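Local coordinates for ATP-citrate lyase beta-subunit (Chlorobium limicola, PDB 6HXJ), which probably catalyses, as one subunit of ATP-citrate lyase, the ATP-dependent cleavage of citrate with coenzyme A to oxaloacetate and acetyl-CoA, at residues E235-I240 / V251-V256; D180-Q185 / F216-W221; K352-R357 / D378-D383; A103-S108 / I120-G125. One frame throughout, in Å; residues are numbered along the deposited sequence.

Contact 1: E235-I240 / V251-V256; sequences EAEQQI and VKFVEV
Glu237 OE2 is gripped twice: by the backbone N-H of Glu255 and by a salt bridge to Arg231. The bond from Glu255 N to Glu237 OE2 is long at 3.3 Å, and the N-H arrives from above the carboxylate plane, 59° out of it. A glutamate suits this buried place because its chain, extended beyond CG, spans the gap from helix to strand, while the arginine can balance its charge. On the way its CG passes Phe253 CD2 at 4.0 Å, the side chains crossing at about a right angle. Phe253 has its CG anti to the backbone N (chi1 173°), which lays the ring along the helix. There Ala236 CB, small enough to admit the ring, meets Phe253 CE2 at 4.0 Å. One turn further on, Ile240 straddles Phe253 CB with both branches; its CG1 comes within 3.7 Å of that CB, and its CG2 reaches Val251 CG2. Alternate strand residues Val251, Phe253 and Glu255 face helix 235-246, which runs nearly antiparallel to the strand at 7.6 Å between the segment axes. Thr306 and Leu303 of helix 297-309 pack on Phe253, and strand 287-292 pairs with 250-255, an outermost strand, within this chain, of the mixed sheet.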
# COMPACT_ATOMS: atom_id res chain seq x y z
N GLU A 235 -52.68 -28.76 11.06
CA GLU A 235 -51.88 -27.53 10.90
C GLU A 235 -50.58 -27.53 11.70
O GLU A 235 -49.53 -27.27 11.13
CB GLU A 235 -52.72 -26.27 11.24
CG GLU A 235 -53.55 -26.33 12.52
CD GLU A 235 -54.17 -25.02 12.98
OE1 GLU A 235 -54.89 -24.39 12.18
OE2 GLU A 235 -53.96 -24.65 14.15
N ALA A 236 -50.67 -27.83 13.01
CA ALA A 236 -49.53 -27.90 13.91
C ALA A 236 -48.54 -28.88 13.34
O ALA A 236 -47.39 -28.52 13.12
CB ALA A 236 -49.99 -28.37 15.28
N GLU A 237 -49.03 -30.08 13.01
CA GLU A 237 -48.26 -31.17 12.44
C GLU A 237 -47.47 -30.73 11.24
O GLU A 237 -46.23 -30.75 11.30
CB GLU A 237 -49.17 -32.34 12.11
CG GLU A 237 -49.54 -33.15 13.36
CD GLU A 237 -50.65 -34.17 13.25
OE1 GLU A 237 -50.68 -34.92 12.25
OE2 GLU A 237 -51.45 -34.27 14.20
N GLN A 238 -48.16 -30.29 10.18
CA GLN A 238 -47.50 -29.82 8.96
C GLN A 238 -46.52 -28.70 9.26
O GLN A 238 -45.46 -28.61 8.64
CB GLN A 238 -48.53 -29.40 7.91
CG GLN A 238 -49.45 -30.55 7.48
CD GLN A 238 -49.58 -30.86 6.00
OE1 GLN A 238 -48.82 -31.67 5.46
NE2 GLN A 238 -50.61 -30.33 5.33
N GLN A 239 -46.85 -27.87 10.26
CA GLN A 239 -45.93 -26.79 10.62
C GLN A 239 -44.60 -27.34 11.17
O GLN A 239 -43.53 -26.86 10.79
CB GLN A 239 -46.60 -25.80 11.57
CG GLN A 239 -47.61 -24.89 10.88
CD GLN A 239 -47.03 -23.59 10.30
OE1 GLN A 239 -45.81 -23.39 10.20
NE2 GLN A 239 -47.92 -22.68 9.89
N ILE A 240 -44.68 -28.40 12.00
CA ILE A 240 -43.53 -29.07 12.60
C ILE A 240 -42.69 -29.80 11.52
O ILE A 240 -41.47 -29.77 11.63
CB ILE A 240 -43.94 -29.99 13.79
CG1 ILE A 240 -44.70 -29.21 14.90
CG2 ILE A 240 -42.76 -30.78 14.40
CD1 ILE A 240 -43.92 -28.05 15.72
N VAL A 251 -37.26 -32.56 14.33
CA VAL A 251 -38.43 -32.22 15.14
C VAL A 251 -39.67 -32.93 14.56
O VAL A 251 -39.97 -32.79 13.38
CB VAL A 251 -38.68 -30.72 15.44
CG1 VAL A 251 -37.68 -30.17 16.45
CG2 VAL A 251 -38.74 -29.88 14.18
N LYS A 252 -40.32 -33.76 15.39
CA LYS A 252 -41.48 -34.56 14.99
C LYS A 252 -42.62 -34.31 15.97
O LYS A 252 -42.41 -34.24 17.18
CB LYS A 252 -41.11 -36.07 14.94
CG LYS A 252 -39.90 -36.40 14.05
CD LYS A 252 -39.99 -37.79 13.48
CE LYS A 252 -39.07 -37.98 12.30
NZ LYS A 252 -39.46 -39.16 11.48
N PHE A 253 -43.83 -34.14 15.45
CA PHE A 253 -44.99 -33.95 16.31
C PHE A 253 -46.20 -34.68 15.74
O PHE A 253 -46.49 -34.55 14.55
CB PHE A 253 -45.30 -32.46 16.57
CG PHE A 253 -46.58 -32.19 17.32
CD1 PHE A 253 -46.62 -32.27 18.71
CD2 PHE A 253 -47.74 -31.84 16.65
CE1 PHE A 253 -47.81 -32.02 19.41
CE2 PHE A 253 -48.93 -31.60 17.34
CZ PHE A 253 -48.95 -31.69 18.72
N VAL A 254 -46.86 -35.48 16.58
CA VAL A 254 -48.07 -36.23 16.25
C VAL A 254 -49.10 -35.98 17.35
O VAL A 254 -48.80 -36.17 18.53
CB VAL A 254 -47.83 -37.75 16.01
CG1 VAL A 254 -49.10 -38.42 15.51
CG2 VAL A 254 -46.68 -38.01 15.05
N GLU A 255 -50.31 -35.58 16.97
CA GLU A 255 -51.38 -35.32 17.92
C GLU A 255 -52.20 -36.58 18.16
O GLU A 255 -52.66 -37.22 17.21
CB GLU A 255 -52.26 -34.15 17.44
CG GLU A 255 -52.99 -33.42 18.56
CD GLU A 255 -53.76 -32.16 18.19
OE1 GLU A 255 -53.28 -31.39 17.31
OE2 GLU A 255 -54.82 -31.91 18.81
N VAL A 256 -52.33 -36.95 19.44
CA VAL A 256 -53.13 -38.10 19.84
C VAL A 256 -54.48 -37.55 20.34
O VAL A 256 -54.47 -36.67 21.21
CB VAL A 256 -52.42 -39.00 20.89
CG1 VAL A 256 -53.29 -40.18 21.31
CG2 VAL A 256 -51.09 -39.50 20.33

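Contact 2: D180-Q185 / F216-W221; sequences DNEDAQ and FRHADW
Within the ATP-grasp domain, the link between helix 163-181 and strand 184-195 is clasped by a loop whose residues His218 to Trp221 form a type I beta turn. Asp183 lies in that link with both backbone angles positive (phi 54°), and its carboxylate meets Arg217 in a salt bridge. The two flat groups are nearly coplanar, so Arg217 NH2 lies between the oxygens, 3.1 Å from Asp183 OD1, and each oxygen uses its syn lone pair. A weak bond from Arg217 NE to Asp183 OD2 adds to the pairing. Arginine suits the place because its chain, bent at chi2 and chi3, can turn a flat multiple donor onto this acid while NH1 makes a salt bridge with an acidic side chain of another protein's chain. The imidazole of His218 stands perpendicular to the same carboxylate, with Asp183 OD2 at its edge. Its NE2 gives a weak bond, 3.4 Å, to Asn181 O near the helix end. Trp221 CZ2 lies over the centre of the His218 ring, 3.6 Å above its plane, so the indole covers one face of the imidazole; tryptophan offers both a flat face and a ring N-H. Glu182 folds back at chi2 (-54°) to bring its carboxylate to the indole. Its OE2 is held by Lys15 and Trp16; Lys15 also pairs with Asp220 and would offset the like charges gathered here. Glu182 OE1 accepts Trp221 NE1-H at 3.0 Å, nearly along its C-O axis and close to the indole plane.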
# COMPACT_ATOMS: atom_id res chain seq x y z
N ASP A 180 -35.64 -52.63 -8.84
CA ASP A 180 -34.21 -52.38 -8.77
C ASP A 180 -33.89 -50.88 -8.96
O ASP A 180 -33.27 -50.25 -8.10
CB ASP A 180 -33.47 -53.25 -9.82
CG ASP A 180 -32.07 -53.71 -9.44
OD1 ASP A 180 -31.16 -53.60 -10.30
OD2 ASP A 180 -31.91 -54.32 -8.36
N ASN A 181 -34.43 -50.32 -10.05
CA ASN A 181 -34.18 -48.95 -10.49
C ASN A 181 -34.95 -47.85 -9.75
O ASN A 181 -34.53 -46.69 -9.78
CB ASN A 181 -34.42 -48.87 -11.96
CG ASN A 181 -33.25 -49.48 -12.71
OD1 ASN A 181 -32.23 -48.83 -12.95
ND2 ASN A 181 -33.32 -50.77 -13.04
N GLU A 182 -36.07 -48.17 -9.11
CA GLU A 182 -36.82 -47.13 -8.42
C GLU A 182 -36.59 -47.10 -6.91
O GLU A 182 -37.34 -46.42 -6.20
CB GLU A 182 -38.34 -47.19 -8.74
CG GLU A 182 -38.73 -46.83 -10.17
CD GLU A 182 -38.25 -45.51 -10.74
OE1 GLU A 182 -38.30 -44.48 -10.03
OE2 GLU A 182 -37.84 -45.51 -11.92
N ASP A 183 -35.60 -47.81 -6.39
CA ASP A 183 -35.36 -47.86 -4.95
C ASP A 183 -36.63 -48.27 -4.15
O ASP A 183 -36.90 -47.71 -3.09
CB ASP A 183 -34.78 -46.50 -4.42
CG ASP A 183 -33.25 -46.43 -4.43
OD1 ASP A 183 -32.61 -47.07 -3.53
OD2 ASP A 183 -32.69 -45.67 -5.26
N ALA A 184 -37.41 -49.23 -4.65
CA ALA A 184 -38.63 -49.65 -3.97
C ALA A 184 -38.33 -50.49 -2.77
O ALA A 184 -37.29 -51.13 -2.73
CB ALA A 184 -39.55 -50.41 -4.92
N GLN A 185 -39.24 -50.52 -1.81
CA GLN A 185 -39.19 -51.38 -0.64
C GLN A 185 -40.09 -52.58 -0.97
O GLN A 185 -39.79 -53.72 -0.61
CB GLN A 185 -39.68 -50.63 0.60
CG GLN A 185 -38.69 -49.55 1.01
CD GLN A 185 -39.23 -48.49 1.94
OE1 GLN A 185 -40.44 -48.22 2.03
NE2 GLN A 185 -38.33 -47.82 2.62
N PHE A 216 -32.84 -38.07 -3.90
CA PHE A 216 -31.80 -37.24 -4.54
C PHE A 216 -31.26 -37.94 -5.81
O PHE A 216 -30.60 -37.29 -6.63
CB PHE A 216 -30.66 -36.93 -3.55
CG PHE A 216 -29.91 -38.16 -3.09
CD1 PHE A 216 -30.37 -38.91 -2.01
CD2 PHE A 216 -28.80 -38.61 -3.78
CE1 PHE A 216 -29.74 -40.10 -1.64
CE2 PHE A 216 -28.16 -39.80 -3.41
CZ PHE A 216 -28.64 -40.54 -2.34
N ARG A 217 -31.48 -39.24 -5.92
CA ARG A 217 -31.01 -39.98 -7.08
C ARG A 217 -32.07 -39.93 -8.17
O ARG A 217 -31.77 -40.24 -9.32
CB ARG A 217 -30.77 -41.45 -6.70
CG ARG A 217 -29.67 -41.68 -5.73
CD ARG A 217 -29.03 -43.00 -6.01
NE ARG A 217 -29.72 -44.11 -5.34
CZ ARG A 217 -29.10 -45.06 -4.65
NH1 ARG A 217 -27.78 -45.04 -4.53
NH2 ARG A 217 -29.79 -46.05 -4.10
N HIS A 218 -33.33 -39.60 -7.78
CA HIS A 218 -34.49 -39.55 -8.68
C HIS A 218 -35.08 -38.16 -8.86
O HIS A 218 -35.87 -37.68 -8.04
CB HIS A 218 -35.60 -40.50 -8.23
CG HIS A 218 -35.08 -41.84 -7.84
ND1 HIS A 218 -34.57 -42.07 -6.59
CD2 HIS A 218 -34.95 -42.96 -8.58
CE1 HIS A 218 -34.17 -43.32 -6.59
NE2 HIS A 218 -34.38 -43.90 -7.77
N ALA A 219 -34.76 -37.56 -10.00
CA ALA A 219 -35.27 -36.24 -10.40
C ALA A 219 -36.70 -36.32 -11.00
O ALA A 219 -37.39 -35.30 -11.09
CB ALA A 219 -34.32 -35.61 -11.39
N ASP A 220 -37.15 -37.54 -11.35
CA ASP A 220 -38.47 -37.78 -11.90
C ASP A 220 -39.55 -38.02 -10.82
O ASP A 220 -40.72 -38.21 -11.17
CB ASP A 220 -38.42 -38.94 -12.92
CG ASP A 220 -38.34 -40.35 -12.37
OD1 ASP A 220 -37.51 -40.60 -11.46
OD2 ASP A 220 -39.08 -41.23 -12.88
N TRP A 221 -39.16 -38.00 -9.53
CA TRP A 221 -40.06 -38.23 -8.41
C TRP A 221 -40.83 -36.97 -8.03
O TRP A 221 -40.63 -36.40 -6.96
CB TRP A 221 -39.31 -38.80 -7.19
CG TRP A 221 -39.01 -40.27 -7.25
CD1 TRP A 221 -39.12 -41.11 -8.33
CD2 TRP A 221 -38.51 -41.08 -6.17
NE1 TRP A 221 -38.75 -42.39 -7.98
CE2 TRP A 221 -38.36 -42.39 -6.66
CE3 TRP A 221 -38.20 -40.82 -4.83
CZ2 TRP A 221 -37.89 -43.44 -5.86
CZ3 TRP A 221 -37.73 -41.86 -4.04
CH2 TRP A 221 -37.59 -43.15 -4.55

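Contact 3: K352-R357 / D378-D383; sequences KIWVRR and DIHVYD
Trp354 and His380 lie side by side in register on adjacent parallel strands, both with CG anti to the carbonyl carbon, and so project the same way. Their rings form an offset stack, the six-membered ring of Trp354 and the imidazole 4.5 Å apart between centroids, with planes at 16°. Tyr382 points along the same direction, but its hydroxyl OH comes to the indole edge, in plane, 3.8 Å from Trp354 CZ3. Trp354 and Tyr382 suit a face on which Leu394 of helix 391-397 packs. At the start of the two strands, on the same face, Lys352 runs beside Asp378 and bends at chi4 (-80°), bringing NZ to Asp378 OD2 at 3.2 Å in a salt bridge. The opposite face is aliphatic: Ile379 CD1 reaches Val355 CG2 at 3.8 Å and touches Ile353, while Val355 and Val381 sit CB to CB at 3.7 Å. CB-branched residues suit extended strands, and Ile369 of helix 362-371 packs on Val355, Ile379 and Val381. Four backbone hydrogen bonds knit the strands, Val355 N to His380 O being 2.7 Å. Arg357 NH1 is hydrogen-bonded to Ala321 O and to a citrate anion, probably from the crystallisation liquor. Strand, helix 362-371 and strand form a beta-alpha-beta crossover.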
# COMPACT_ATOMS: atom_id res chain seq x y z
N LYS A 352 -48.38 -29.19 35.67
CA LYS A 352 -47.12 -29.50 36.33
C LYS A 352 -46.17 -29.97 35.22
O LYS A 352 -46.59 -30.69 34.32
CB LYS A 352 -47.32 -30.60 37.41
CG LYS A 352 -48.22 -30.17 38.56
CD LYS A 352 -48.62 -31.32 39.47
CE LYS A 352 -49.60 -30.89 40.54
NZ LYS A 352 -48.94 -30.19 41.68
N ILE A 353 -44.93 -29.51 35.26
CA ILE A 353 -43.91 -29.89 34.28
C ILE A 353 -42.94 -30.84 34.99
O ILE A 353 -42.55 -30.58 36.13
CB ILE A 353 -43.19 -28.63 33.65
CG1 ILE A 353 -44.22 -27.72 32.91
CG2 ILE A 353 -42.06 -29.03 32.70
CD1 ILE A 353 -43.78 -26.31 32.59
N TRP A 354 -42.58 -31.97 34.32
CA TRP A 354 -41.66 -32.99 34.82
C TRP A 354 -40.44 -33.04 33.91
O TRP A 354 -40.57 -33.36 32.72
CB TRP A 354 -42.34 -34.36 34.92
CG TRP A 354 -43.60 -34.35 35.74
CD1 TRP A 354 -44.87 -34.10 35.31
CD2 TRP A 354 -43.69 -34.53 37.16
NE1 TRP A 354 -45.75 -34.14 36.36
CE2 TRP A 354 -45.05 -34.42 37.51
CE3 TRP A 354 -42.74 -34.83 38.16
CZ2 TRP A 354 -45.50 -34.57 38.83
CZ3 TRP A 354 -43.18 -34.98 39.47
CH2 TRP A 354 -44.55 -34.86 39.79
N VAL A 355 -39.27 -32.68 34.45
CA VAL A 355 -38.02 -32.63 33.71
C VAL A 355 -37.05 -33.70 34.21
O VAL A 355 -36.82 -33.82 35.42
CB VAL A 355 -37.39 -31.20 33.73
CG1 VAL A 355 -36.14 -31.13 32.87
CG2 VAL A 355 -38.39 -30.15 33.27
N ARG A 356 -36.50 -34.47 33.27
CA ARG A 356 -35.45 -35.47 33.52
C ARG A 356 -34.60 -35.49 32.26
O ARG A 356 -35.09 -35.83 31.19
CB ARG A 356 -35.99 -36.87 33.89
CG ARG A 356 -34.92 -37.84 34.39
CD ARG A 356 -34.26 -38.58 33.25
NE ARG A 356 -33.25 -39.52 33.72
CZ ARG A 356 -32.33 -40.08 32.94
NH1 ARG A 356 -32.27 -39.79 31.64
NH2 ARG A 356 -31.45 -40.93 33.46
N ARG A 357 -33.33 -35.11 32.39
CA ARG A 357 -32.45 -35.02 31.25
C ARG A 357 -30.96 -35.13 31.63
O ARG A 357 -30.55 -34.85 32.76
CB ARG A 357 -32.74 -33.71 30.49
CG ARG A 357 -32.05 -33.50 29.14
CD ARG A 357 -32.46 -34.48 28.07
NE ARG A 357 -32.03 -34.04 26.74
CZ ARG A 357 -31.49 -34.82 25.81
NH1 ARG A 357 -31.31 -36.12 26.05
NH2 ARG A 357 -31.14 -34.32 24.63
N ASP A 378 -45.04 -24.92 38.20
CA ASP A 378 -45.06 -26.14 39.02
C ASP A 378 -44.11 -27.20 38.34
O ASP A 378 -44.53 -28.26 37.87
CB ASP A 378 -46.51 -26.65 39.16
CG ASP A 378 -46.79 -27.53 40.37
OD1 ASP A 378 -46.05 -28.52 40.57
OD2 ASP A 378 -47.81 -27.29 41.05
N ILE A 379 -42.81 -26.85 38.27
CA ILE A 379 -41.79 -27.63 37.59
C ILE A 379 -40.90 -28.44 38.56
O ILE A 379 -40.32 -27.88 39.50
CB ILE A 379 -40.97 -26.70 36.61
CG1 ILE A 379 -39.98 -27.50 35.73
CG2 ILE A 379 -40.27 -25.53 37.31
CD1 ILE A 379 -39.57 -26.79 34.46
N HIS A 380 -40.81 -29.77 38.31
CA HIS A 380 -39.95 -30.72 39.04
C HIS A 380 -38.85 -31.14 38.07
O HIS A 380 -39.14 -31.65 36.98
CB HIS A 380 -40.75 -31.94 39.57
CG HIS A 380 -41.92 -31.56 40.44
ND1 HIS A 380 -43.15 -31.22 39.89
CD2 HIS A 380 -41.98 -31.43 41.78
CE1 HIS A 380 -43.93 -30.91 40.92
NE2 HIS A 380 -43.27 -31.02 42.08
N VAL A 381 -37.59 -30.83 38.42
CA VAL A 381 -36.46 -31.15 37.55
C VAL A 381 -35.51 -32.11 38.29
O VAL A 381 -35.09 -31.88 39.43
CB VAL A 381 -35.75 -29.94 36.83
CG1 VAL A 381 -36.42 -28.59 37.10
CG2 VAL A 381 -34.23 -29.88 37.06
N TYR A 382 -35.22 -33.22 37.60
CA TYR A 382 -34.38 -34.32 38.05
C TYR A 382 -33.20 -34.52 37.10
O TYR A 382 -33.25 -34.15 35.91
CB TYR A 382 -35.20 -35.62 38.18
CG TYR A 382 -36.45 -35.48 39.03
CD1 TYR A 382 -36.41 -35.66 40.40
CD2 TYR A 382 -37.67 -35.17 38.45
CE1 TYR A 382 -37.56 -35.54 41.18
CE2 TYR A 382 -38.82 -35.03 39.21
CZ TYR A 382 -38.76 -35.20 40.58
OH TYR A 382 -39.90 -35.04 41.34
N ASP A 383 -32.14 -35.11 37.64
CA ASP A 383 -30.94 -35.43 36.90
C ASP A 383 -30.94 -36.93 36.59
O ASP A 383 -31.90 -37.64 36.92
CB ASP A 383 -29.71 -35.02 37.73
CG ASP A 383 -29.56 -35.77 39.04
OD1 ASP A 383 -30.52 -35.77 39.85
OD2 ASP A 383 -28.46 -36.35 39.27

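Contact 4: A103-S108 / I120-G125; sequences AEFYVS and ISKHGG
A beta hairpin of the ATP-grasp domain, strands 104-112 and 115-121, is joined here at its open end, where the second strand gives way to a glycine-containing loop. The regular part is short. Tyr106 and Ser121 are an antiparallel hydrogen-bonded pair, with Tyr106 N to Ser121 O at 3.0 Å and Ser121 N to Tyr106 O at 2.9 Å. Their CB atoms lie side by side 3.9 Å apart, and the small serine fits beside the tyrosine ring, meeting it at the edge. Beyond Ser121 the chain leaves the strand and crosses close over its partner, so that Gly124 CA comes to 3.5 Å from Phe105 C. This is the tight part: Gly124, lacking a side chain, lets its backbone lie directly against Phe105. Gly124 N donates a hydrogen bond to Glu104 O from above the carbonyl plane, 57° out of it. Gly125 follows with positive phi (100°), which suits glycine again. The looser, solvent side belongs to Glu104 and His123. Glu104 stretches its extended chain along the glycines, with OE1 near Gly125 CA, and His123 points away from the first strand. On the other face, Lys122 runs alongside Phe105 and carries its amino group on to Glu161 and Gly159 O, a task for a long flexible chain. Phe105 itself is buried, edge-to-face with Phe160. On the tyrosine side, Ser108 OG reaches the tip of the phenol and is hydrogen-bonded to Tyr106 OH at 3.0 Å.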
# COMPACT_ATOMS: atom_id res chain seq x y z
N ALA A 103 -59.21 -63.23 -16.59
CA ALA A 103 -58.53 -63.80 -15.43
C ALA A 103 -57.73 -62.77 -14.61
O ALA A 103 -57.32 -61.73 -15.14
CB ALA A 103 -57.63 -64.95 -15.87
N GLU A 104 -57.52 -63.06 -13.31
CA GLU A 104 -56.79 -62.23 -12.35
C GLU A 104 -55.61 -62.99 -11.74
O GLU A 104 -55.73 -64.19 -11.45
CB GLU A 104 -57.73 -61.76 -11.23
CG GLU A 104 -58.95 -60.99 -11.73
CD GLU A 104 -59.92 -60.46 -10.69
OE1 GLU A 104 -60.09 -61.10 -9.63
OE2 GLU A 104 -60.58 -59.43 -10.98
N PHE A 105 -54.47 -62.29 -11.55
CA PHE A 105 -53.26 -62.88 -11.00
C PHE A 105 -52.69 -61.98 -9.90
O PHE A 105 -53.02 -60.79 -9.80
CB PHE A 105 -52.20 -63.08 -12.11
CG PHE A 105 -52.62 -63.71 -13.41
CD1 PHE A 105 -53.31 -64.92 -13.43
CD2 PHE A 105 -52.25 -63.13 -14.62
CE1 PHE A 105 -53.71 -65.50 -14.64
CE2 PHE A 105 -52.62 -63.73 -15.83
CZ PHE A 105 -53.35 -64.91 -15.83
N TYR A 106 -51.80 -62.56 -9.10
CA TYR A 106 -51.11 -61.81 -8.05
C TYR A 106 -49.61 -61.80 -8.32
O TYR A 106 -49.04 -62.83 -8.68
CB TYR A 106 -51.43 -62.41 -6.67
CG TYR A 106 -50.66 -61.81 -5.52
CD1 TYR A 106 -50.98 -60.55 -5.02
CD2 TYR A 106 -49.64 -62.52 -4.89
CE1 TYR A 106 -50.28 -60.00 -3.95
CE2 TYR A 106 -48.92 -61.97 -3.82
CZ TYR A 106 -49.25 -60.71 -3.35
OH TYR A 106 -48.57 -60.17 -2.28
N VAL A 107 -49.02 -60.61 -8.22
CA VAL A 107 -47.58 -60.34 -8.35
C VAL A 107 -47.20 -59.38 -7.25
O VAL A 107 -47.89 -58.39 -7.04
CB VAL A 107 -47.10 -59.76 -9.72
CG1 VAL A 107 -45.62 -59.42 -9.66
CG2 VAL A 107 -47.41 -60.67 -10.90
N SER A 108 -46.11 -59.65 -6.57
CA SER A 108 -45.55 -58.77 -5.57
C SER A 108 -44.08 -59.05 -5.45
O SER A 108 -43.66 -60.21 -5.51
CB SER A 108 -46.22 -58.92 -4.21
OG SER A 108 -45.87 -60.14 -3.57
N ILE A 120 -45.60 -65.01 -6.83
CA ILE A 120 -46.49 -65.10 -7.97
C ILE A 120 -47.66 -66.07 -7.71
O ILE A 120 -47.47 -67.14 -7.14
CB ILE A 120 -45.71 -65.41 -9.29
CG1 ILE A 120 -46.57 -65.12 -10.54
CG2 ILE A 120 -45.10 -66.84 -9.32
CD1 ILE A 120 -45.80 -65.08 -11.77
N SER A 121 -48.85 -65.70 -8.15
CA SER A 121 -50.01 -66.58 -8.03
C SER A 121 -50.91 -66.48 -9.24
O SER A 121 -51.05 -65.41 -9.83
CB SER A 121 -50.81 -66.28 -6.76
OG SER A 121 -51.70 -67.35 -6.48
N LYS A 122 -51.53 -67.60 -9.61
CA LYS A 122 -52.48 -67.65 -10.72
C LYS A 122 -53.87 -67.25 -10.20
O LYS A 122 -54.72 -66.85 -10.99
CB LYS A 122 -52.51 -69.06 -11.31
CG LYS A 122 -52.65 -69.09 -12.83
CD LYS A 122 -52.57 -70.51 -13.38
CE LYS A 122 -53.01 -70.57 -14.82
NZ LYS A 122 -53.35 -71.96 -15.23
N HIS A 123 -54.07 -67.36 -8.87
CA HIS A 123 -55.30 -67.02 -8.16
C HIS A 123 -55.26 -65.60 -7.65
O HIS A 123 -55.04 -65.37 -6.46
CB HIS A 123 -55.55 -67.99 -7.00
CG HIS A 123 -55.84 -69.38 -7.45
ND1 HIS A 123 -57.01 -69.69 -8.13
CD2 HIS A 123 -55.11 -70.51 -7.30
CE1 HIS A 123 -56.94 -70.99 -8.37
NE2 HIS A 123 -55.81 -71.52 -7.89
N GLY A 124 -55.49 -64.66 -8.54
CA GLY A 124 -55.49 -63.24 -8.20
C GLY A 124 -56.85 -62.70 -7.82
O GLY A 124 -57.88 -63.31 -8.09
N GLY A 125 -56.83 -61.55 -7.19
CA GLY A 125 -58.04 -60.90 -6.71
C GLY A 125 -58.25 -61.12 -5.23
O GLY A 125 -57.27 -61.25 -4.48

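How the contacts relate
The four contacts divide between two parts of the chain. Contacts 2 and 4 belong to the ATP-grasp range and reach one antiparallel sheet, in which strands 184-195 and 104-112 are neighbours; their nearest atoms are about 8 Å apart. Contacts 1 and 3 sit at the two outermost strands, within this chain, of the mixed sheet in the citrate-binding range, their centres about 23 Å apart. Contact 3 reaches a bound citrate anion, probably from the crystallisation liquor, with the side chain of Arg357 about 3 Å away. The side chain of Lys252 is about 10 Å from a bound citrate anion and about 12 Å from a coenzyme A, that of Arg217 about 14 Å from a coenzyme A. Contacts 3 and 4 are farthest apart, about 57 Å between centres.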